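Long-range contacts in Xaa-Pro dipeptidase (Pyrococcus horikoshii, PDB 1WY2), which probably splits dipeptides that carry proline at the C-terminal position, as a homodimeric metallopeptidase with two metal ions in each subunit: residues G258-E263 with E304-E309; I267-I272 with E279-S284. All blocks are in the same frame, centred on the assembly; numbering follows the deposited sequence. Where two conformers were deposited one is given.

Interaction 1: G258-E263 with E304-E309; sequences GITAKE and ETVLRE
The backbones of G258-A261 and T305-L307 run in roughly opposed directions and are joined by three hydrogen bonds around a single beta bridge between T260 and V306, whose CA atoms lie 4.1 Å apart. L307 N reaches I259 O at 2.8 Å, nearly along the C=O axis, while G258 N donates to L307 O at 3.0 Å. A261 N meets T305 O at 2.8 Å, so an amide of the first helical turn is satisfied from across the contact. G258, with phi +105°, has backbone angles that would jam a CB against the preceding carbonyl, which calls for glycine. Here helix 261-274 starts with a capping box: T260 OG1, its position less certain, accepts from E263 N, and E263 OE1 accepts from T260 N. The methyl of T260, anti to the carbonyl carbon, rests on E304 O and V306 CG2. Branched I259 and L307 lie side by side, CG2 to CD1 at 3.6 Å, and both lean on L264 of the helix. Extended K262 runs alongside E304, which bends at chi2 (-79°); NZ stays 4.1 Å from OE1, too long for a salt bridge, and one water links them. A second water joins E304 OE2 to T260 OG1.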
loop_
_atom_site.group_PDB
_atom_site.type_symbol
_atom_site.label_atom_id
_atom_site.label_comp_id
_atom_site.label_asym_id
_atom_site.label_seq_id
_atom_site.Cartn_x
_atom_site.Cartn_y
_atom_site.Cartn_z
ATOM N N GLY A 258 -18.106 26.108 -8.814
ATOM C CA GLY A 258 -17.738 27.272 -9.604
ATOM C C GLY A 258 -16.322 27.781 -9.414
ATOM O O GLY A 258 -15.729 28.326 -10.341
ATOM N N ILE A 259 -15.781 27.621 -8.212
ATOM C CA ILE A 259 -14.422 28.068 -7.933
ATOM C C ILE A 259 -13.460 26.966 -8.371
ATOM O O ILE A 259 -13.803 25.785 -8.316
ATOM C CB ILE A 259 -14.229 28.351 -6.420
ATOM C CG1 ILE A 259 -12.877 29.025 -6.179
ATOM C CG2 ILE A 259 -14.304 27.050 -5.628
ATOM C CD1 ILE A 259 -12.663 29.472 -4.741
ATOM N N THR A 260 -12.271 27.343 -8.827
ATOM C CA THR A 260 -11.298 26.339 -9.246
ATOM C C THR A 260 -10.497 25.907 -8.029
ATOM O O THR A 260 -10.464 26.609 -7.018
ATOM C CB THR A 260 -10.312 26.880 -10.295
ATOM O OG1 THR A 260 -9.576 27.974 -9.737
ATOM C CG2 THR A 260 -11.053 27.339 -11.542
ATOM N N ALA A 261 -9.855 24.750 -8.133
ATOM C CA ALA A 261 -9.046 24.231 -7.038
ATOM C C ALA A 261 -7.936 25.227 -6.704
ATOM O O ALA A 261 -7.610 25.446 -5.537
ATOM C CB ALA A 261 -8.451 22.886 -7.428
ATOM N N LYS A 262 -7.361 25.833 -7.741
ATOM C CA LYS A 262 -6.294 26.808 -7.556
ATOM C C LYS A 262 -6.789 28.042 -6.802
ATOM O O LYS A 262 -6.099 28.547 -5.921
ATOM C CB LYS A 262 -5.719 27.226 -8.912
ATOM C CG LYS A 262 -4.624 28.273 -8.818
ATOM C CD LYS A 262 -4.078 28.641 -10.190
ATOM C CE LYS A 262 -2.975 29.678 -10.069
ATOM N NZ LYS A 262 -2.356 30.008 -11.385
ATOM N N GLU A 263 -7.980 28.525 -7.146
ATOM C CA GLU A 263 -8.537 29.694 -6.471
ATOM C C GLU A 263 -8.809 29.380 -5.003
ATOM O O GLU A 263 -8.633 30.235 -4.137
ATOM C CB GLU A 263 -9.835 30.148 -7.153
ATOM C CG GLU A 263 -9.636 30.624 -8.588
ATOM C CD GLU A 263 -10.933 31.027 -9.269
ATOM O OE1 GLU A 263 -11.949 30.322 -9.091
ATOM O OE2 GLU A 263 -10.930 32.042 -9.998
ATOM N N GLU A 304 -6.443 23.368 -12.127
ATOM C CA GLU A 304 -7.499 24.286 -12.553
ATOM C C GLU A 304 -8.902 23.685 -12.535
ATOM O O GLU A 304 -9.837 24.268 -13.090
ATOM C CB GLU A 304 -7.202 24.795 -13.968
ATOM C CG GLU A 304 -5.825 25.421 -14.140
ATOM C CD GLU A 304 -5.752 26.848 -13.626
ATOM O OE1 GLU A 304 -4.630 27.390 -13.543
ATOM O OE2 GLU A 304 -6.814 27.430 -13.316
ATOM N N THR A 305 -9.055 22.526 -11.905
ATOM C CA THR A 305 -10.360 21.875 -11.841
ATOM C C THR A 305 -11.410 22.769 -11.199
ATOM O O THR A 305 -11.185 23.342 -10.134
ATOM C CB THR A 305 -10.302 20.566 -11.032
ATOM O OG1 THR A 305 -9.376 19.666 -11.646
ATOM C CG2 THR A 305 -11.676 19.911 -10.976
ATOM N N VAL A 306 -12.563 22.888 -11.850
ATOM C CA VAL A 306 -13.644 23.693 -11.301
ATOM C C VAL A 306 -14.422 22.783 -10.363
ATOM O O VAL A 306 -14.843 21.691 -10.747
ATOM C CB VAL A 306 -14.594 24.208 -12.402
ATOM C CG1 VAL A 306 -15.718 25.014 -11.773
ATOM C CG2 VAL A 306 -13.823 25.069 -13.393
ATOM N N LEU A 307 -14.600 23.225 -9.125
ATOM C CA LEU A 307 -15.320 22.421 -8.154
ATOM C C LEU A 307 -16.792 22.302 -8.526
ATOM O O LEU A 307 -17.401 23.251 -9.026
ATOM C CB LEU A 307 -15.184 23.030 -6.757
ATOM C CG LEU A 307 -13.761 23.180 -6.209
ATOM C CD1 LEU A 307 -13.845 23.574 -4.739
ATOM C CD2 LEU A 307 -12.985 21.868 -6.364
ATOM N N ARG A 308 -17.351 21.123 -8.290
ATOM C CA ARG A 308 -18.748 20.856 -8.586
ATOM C C ARG A 308 -19.403 20.092 -7.449
ATOM O O ARG A 308 -18.737 19.406 -6.668
ATOM C CB ARG A 308 -18.892 20.040 -9.879
ATOM C CG ARG A 308 -18.134 20.589 -11.089
ATOM C CD ARG A 308 -18.829 21.779 -11.708
ATOM N NE ARG A 308 -18.182 22.226 -12.941
ATOM C CZ ARG A 308 -18.413 23.390 -13.541
ATOM N NH1 ARG A 308 -19.281 24.252 -13.029
ATOM N NH2 ARG A 308 -17.757 23.699 -14.652
ATOM N N GLU A 309 -20.720 20.219 -7.371
ATOM C CA GLU A 309 -21.519 19.544 -6.361
ATOM C C GLU A 309 -21.225 18.044 -6.429
ATOM O O GLU A 309 -21.226 17.451 -7.509
ATOM C CB GLU A 309 -23.000 19.799 -6.650
ATOM C CG GLU A 309 -23.944 19.516 -5.503
ATOM C CD GLU A 309 -25.399 19.662 -5.916
ATOM O OE1 GLU A 309 -25.686 20.493 -6.807
ATOM O OE2 GLU A 309 -26.254 18.956 -5.345
HETATM O O HOH W 1 -7.882 29.095 -11.567
HETATM O O HOH W 2 -4.304 30.465 -13.412
#

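Interaction 2: I267-I272 with E279-S284; sequences IARNII and EYFNHS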
loop_
_atom_site.group_PDB
_atom_site.type_symbol
_atom_site.label_atom_id
_atom_site.label_comp_id
_atom_site.label_asym_id
_atom_site.label_seq_id
_atom_site.Cartn_x
_atom_site.Cartn_y
_atom_site.Cartn_z
ATOM N N ILE A 267 -7.034 31.007 -1.408
ATOM C CA ILE A 267 -7.721 31.624 -0.278
ATOM C C ILE A 267 -6.943 31.373 1.010
ATOM O O ILE A 267 -6.675 32.294 1.784
ATOM C CB ILE A 267 -9.155 31.064 -0.109
ATOM C CG1 ILE A 267 -10.027 31.474 -1.301
ATOM C CG2 ILE A 267 -9.759 31.569 1.195
ATOM C CD1 ILE A 267 -10.208 32.964 -1.456
ATOM N N ALA A 268 -6.578 30.115 1.236
ATOM C CA ALA A 268 -5.831 29.751 2.429
ATOM C C ALA A 268 -4.377 30.205 2.350
ATOM O O ALA A 268 -3.823 30.718 3.325
ATOM C CB ALA A 268 -5.889 28.240 2.634
ATOM N N ARG A 269 -3.766 30.024 1.184
ATOM C CA ARG A 269 -2.364 30.381 1.003
ATOM C C ARG A 269 -2.101 31.874 1.149
ATOM O O ARG A 269 -1.097 32.269 1.739
ATOM C CB ARG A 269 -1.862 29.889 -0.359
ATOM C CG ARG A 269 -0.338 29.848 -0.479
ATOM C CD ARG A 269 0.088 29.052 -1.703
ATOM N NE ARG A 269 -0.449 27.692 -1.664
ATOM C CZ ARG A 269 0.070 26.693 -0.954
ATOM N NH1 ARG A 269 1.158 26.886 -0.219
ATOM N NH2 ARG A 269 -0.519 25.503 -0.961
ATOM N N ASN A 270 -3.000 32.704 0.625
ATOM C CA ASN A 270 -2.824 34.152 0.727
ATOM C C ASN A 270 -2.912 34.629 2.175
ATOM O O ASN A 270 -2.204 35.556 2.571
ATOM C CB ASN A 270 -3.858 34.890 -0.133
ATOM C CG ASN A 270 -3.599 34.733 -1.625
ATOM O OD1 ASN A 270 -2.470 34.481 -2.049
ATOM N ND2 ASN A 270 -4.644 34.897 -2.427
ATOM N N ILE A 271 -3.779 33.996 2.959
ATOM C CA ILE A 271 -3.939 34.348 4.366
ATOM C C ILE A 271 -2.645 34.057 5.117
ATOM O O ILE A 271 -2.132 34.906 5.848
ATOM C CB ILE A 271 -5.100 33.549 5.014
ATOM C CG1 ILE A 271 -6.440 34.115 4.536
ATOM C CG2 ILE A 271 -5.000 33.601 6.533
ATOM C CD1 ILE A 271 -7.644 33.309 4.966
ATOM N N ILE A 272 -2.112 32.855 4.926
ATOM C CA ILE A 272 -0.875 32.468 5.591
ATOM C C ILE A 272 0.313 33.297 5.096
ATOM O O ILE A 272 1.198 33.645 5.874
ATOM C CB ILE A 272 -0.594 30.957 5.387
ATOM C CG1 ILE A 272 -1.675 30.143 6.109
ATOM C CG2 ILE A 272 0.785 30.595 5.929
ATOM C CD1 ILE A 272 -1.563 28.640 5.924
ATOM N N GLU A 279 6.373 30.602 3.250
ATOM C CA GLU A 279 7.429 29.630 2.993
ATOM C C GLU A 279 7.263 28.364 3.835
ATOM O O GLU A 279 7.814 27.308 3.500
ATOM C CB GLU A 279 8.789 30.274 3.290
ATOM C CG GLU A 279 9.977 29.323 3.262
ATOM C CD GLU A 279 11.252 29.966 3.793
ATOM O OE1 GLU A 279 12.290 29.271 3.854
ATOM O OE2 GLU A 279 11.217 31.164 4.152
ATOM N N TYR A 280 6.488 28.463 4.913
ATOM C CA TYR A 280 6.292 27.332 5.811
ATOM C C TYR A 280 5.013 26.516 5.607
ATOM O O TYR A 280 4.749 25.572 6.349
ATOM C CB TYR A 280 6.421 27.827 7.258
ATOM C CG TYR A 280 7.791 28.432 7.522
ATOM C CD1 TYR A 280 8.938 27.638 7.499
ATOM C CD2 TYR A 280 7.948 29.804 7.726
ATOM C CE1 TYR A 280 10.209 28.193 7.666
ATOM C CE2 TYR A 280 9.221 30.371 7.895
ATOM C CZ TYR A 280 10.342 29.556 7.861
ATOM O OH TYR A 280 11.600 30.100 8.008
ATOM N N PHE A 281 4.226 26.890 4.600
ATOM C CA PHE A 281 3.003 26.174 4.225
ATOM C C PHE A 281 3.514 25.496 2.954
ATOM O O PHE A 281 3.266 25.960 1.843
ATOM C CB PHE A 281 1.880 27.181 3.920
ATOM C CG PHE A 281 0.599 26.560 3.397
ATOM C CD1 PHE A 281 0.366 25.190 3.484
ATOM C CD2 PHE A 281 -0.378 27.367 2.818
ATOM C CE1 PHE A 281 -0.827 24.634 2.998
ATOM C CE2 PHE A 281 -1.572 26.827 2.329
ATOM C CZ PHE A 281 -1.795 25.455 2.421
ATOM N N ASN A 282 4.254 24.402 3.143
ATOM C CA ASN A 282 4.905 23.692 2.041
ATOM C C ASN A 282 4.201 22.544 1.323
ATOM O O ASN A 282 4.858 21.633 0.818
ATOM C CB ASN A 282 6.273 23.197 2.509
ATOM C CG ASN A 282 6.187 22.373 3.776
ATOM O OD1 ASN A 282 5.141 21.808 4.090
ATOM N ND2 ASN A 282 7.294 22.287 4.504
ATOM N N HIS A 283 2.878 22.576 1.273
ATOM C CA HIS A 283 2.139 21.544 0.562
ATOM C C HIS A 283 0.829 22.128 0.065
ATOM O O HIS A 283 0.485 23.255 0.407
ATOM C CB HIS A 283 1.901 20.305 1.449
ATOM C CG HIS A 283 1.165 20.581 2.724
ATOM N ND1 HIS A 283 -0.175 20.905 2.761
ATOM C CD2 HIS A 283 1.576 20.534 4.014
ATOM C CE1 HIS A 283 -0.559 21.042 4.019
ATOM N NE2 HIS A 283 0.485 20.822 4.799
ATOM N N SER A 284 0.117 21.371 -0.761
ATOM C CA SER A 284 -1.154 21.823 -1.307
ATOM C C SER A 284 -2.201 21.941 -0.208
ATOM O O SER A 284 -2.059 21.352 0.863
ATOM C CB SER A 284 -1.640 20.840 -2.373
ATOM O OG SER A 284 -1.806 19.546 -1.826
#
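R269 lays its guanidinium flat over one face of the F281 ring, the two planes 13° apart and CZ 4.0 Å from the ring centroid, a stacked cation-pi pair. CG of R269 stands anti to the backbone N (chi1 -163°), and a bend at chi3 (-57°) brings the planar end over the ring. The same group bonds through its edge: NH2 makes a nearly straight bond to H283 O (2.8 Å), which lies in the guanidinium plane, and NH1 a weak, bent hydrogen bond to F281 O at 3.1 Å. D265, one turn earlier, holds NE in a salt bridge, which together with these bonds fixes the rotation of the plane and probably balances its charge. An alanine at R269 would probably loosen the loop, since the ring would lose its stacked partner and H283 O its donor. F281 leaves the loop toward the helix, and the beta-branched, apolar side chain of I272 crosses the ring, its CD1 3.6 Å from F281 CD2. In this M24 metallopeptidase domain the loop leads into strand 286-288, bearing metal ligand H287. I272 also packs on P317 and I319 of strand 312-321, which the loop joins through Y280-Y320 backbone hydrogen bonds, while helix 235-254 receives I267 and I271.

How the interactions relate
Both contacts use helix 261-274, with centres about 17 Å apart: interaction 1 fastens its N-terminal start to the loop before strand 312-321, and interaction 2 fastens its later turns to the loop leading into strand 286-288. The chain closed off by interaction 1 contains all of interaction 2, and the segments do not otherwise touch. The side chains of interaction 2 come closer to the metal ligands. The side chain of H283 is about 8 Å from a bound zinc and about 5 Å from that of the metal ligand E316, whereas in interaction 1 the side chain of A261 is about 10 Å from that of H287, another ligand. H283 and N282 also pack against L59 and E58 of the second subunit.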